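N5-Carboxyaminoimidazole ribonucleotide synthetase (Staphylococcus aureus subsp. aureus, PDB 3ORQ) catalyses the ATP-dependent carboxylation of 5-aminoimidazole ribonucleotide by bicarbonate to N5-carboxyaminoimidazole ribonucleotide, a step of purine biosynthesis, as an ATP-grasp enzyme. Local coordinates at the interface of chains A and B. Numbering follows the deposited sequence. Chains: chain A/B, N5-Carboxyaminoimidazole ribonucleotide synthetase.

The interface of chains A and B. Residues chain A 29, 51-52; chain B 32, 51-53.
B:Gln32 meets A:Tyr51 across the two-fold interface through its side-chain amide, whose NE2 donates to the backbone carbonyl O of A:Tyr51 at 3.0 Å. The bond is nearly straight at the hydrogen (171°), and the acceptor lies in the plane of the glutamine amide; yet NE2 stands above the plane of the tyrosine carbonyl, 55° out of it, so no lone pair is addressed directly. The other end of the same amide is tied to chain A by a water: OE1 of B:Gln32 lies 2.9 Å from water 1, which is 3.0 Å from the backbone N of A:Tyr51. Directly through NE2 and by water through OE1, the amide engages the backbone of one residue, which should restrain the amide's rotation. The methyl CG1 of A:Val52 lies over the face of this amide, 3.7 Å from its carbon CD, as the two side chains run past each other in opposite directions. In B:Gln32, CG is anti to the carbonyl carbon (chi1 -81°) and the chain beyond it is extended, carrying the amide from helix 22-33 to the 3-10 turn 50-52 of chain A. The two-fold symmetry repeats this patch with the chains exchanged; whether this dimer is biological the structure alone does not show. A second bond within chain B should help to fix the amide: NE2 of B:Gln32 donates to the backbone O of B:Val52, in turn 50-52, from well above that carbonyl's plane, at 2.8 Å.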
# COMPACT_ATOMS: atom_id res chain seq x y z
N GLN A 29 2.76 7.51 0.54
CA GLN A 29 1.65 6.55 0.67
C GLN A 29 1.74 5.73 1.94
O GLN A 29 0.73 5.54 2.63
CB GLN A 29 1.53 5.65 -0.56
CG GLN A 29 1.09 6.49 -1.80
CD GLN A 29 0.63 5.62 -2.99
OE1 GLN A 29 -0.53 5.32 -3.10
NE2 GLN A 29 1.58 5.18 -3.83
N TYR A 51 0.13 14.58 -5.40
CA TYR A 51 -1.24 14.31 -4.91
C TYR A 51 -1.38 13.18 -3.89
O TYR A 51 -2.48 12.67 -3.70
CB TYR A 51 -2.18 14.11 -6.11
CG TYR A 51 -2.16 15.32 -7.00
CD1 TYR A 51 -2.90 16.45 -6.69
CD2 TYR A 51 -1.32 15.36 -8.11
CE1 TYR A 51 -2.88 17.60 -7.52
CE2 TYR A 51 -1.29 16.48 -8.95
CZ TYR A 51 -2.07 17.59 -8.65
OH TYR A 51 -1.99 18.68 -9.45
N VAL A 52 -0.26 12.75 -3.29
CA VAL A 52 -0.32 11.99 -2.05
C VAL A 52 0.37 12.75 -0.88
O VAL A 52 0.92 12.13 0.07
CB VAL A 52 0.28 10.58 -2.26
CG1 VAL A 52 -0.63 9.75 -3.14
CG2 VAL A 52 1.67 10.66 -2.86
N GLN B 32 -4.04 5.31 -7.06
CA GLN B 32 -2.85 6.09 -7.34
C GLN B 32 -1.60 5.25 -7.51
O GLN B 32 -0.79 5.52 -8.38
CB GLN B 32 -2.65 7.17 -6.29
CG GLN B 32 -3.52 8.38 -6.56
CD GLN B 32 -2.87 9.60 -6.06
OE1 GLN B 32 -1.72 9.91 -6.44
NE2 GLN B 32 -3.57 10.31 -5.17
N TYR B 51 -6.48 14.03 0.84
CA TYR B 51 -5.14 14.29 0.34
C TYR B 51 -4.49 13.08 -0.29
O TYR B 51 -3.28 13.03 -0.44
CB TYR B 51 -4.26 14.88 1.47
CG TYR B 51 -4.83 16.16 1.98
CD1 TYR B 51 -4.70 17.35 1.24
CD2 TYR B 51 -5.55 16.19 3.17
CE1 TYR B 51 -5.25 18.56 1.71
CE2 TYR B 51 -6.14 17.38 3.64
CZ TYR B 51 -5.96 18.56 2.92
OH TYR B 51 -6.52 19.74 3.39
N VAL B 52 -5.30 12.09 -0.65
CA VAL B 52 -4.83 11.12 -1.62
C VAL B 52 -5.68 11.17 -2.87
O VAL B 52 -5.89 10.15 -3.53
CB VAL B 52 -4.75 9.68 -1.03
CG1 VAL B 52 -3.61 9.57 -0.06
CG2 VAL B 52 -6.05 9.28 -0.33
N ALA B 53 -6.20 12.36 -3.20
CA ALA B 53 -7.04 12.55 -4.40
C ALA B 53 -6.44 13.65 -5.23
O ALA B 53 -5.95 14.59 -4.66
CB ALA B 53 -8.51 12.98 -4.03
O HOH W 1 0.40 11.89 -6.64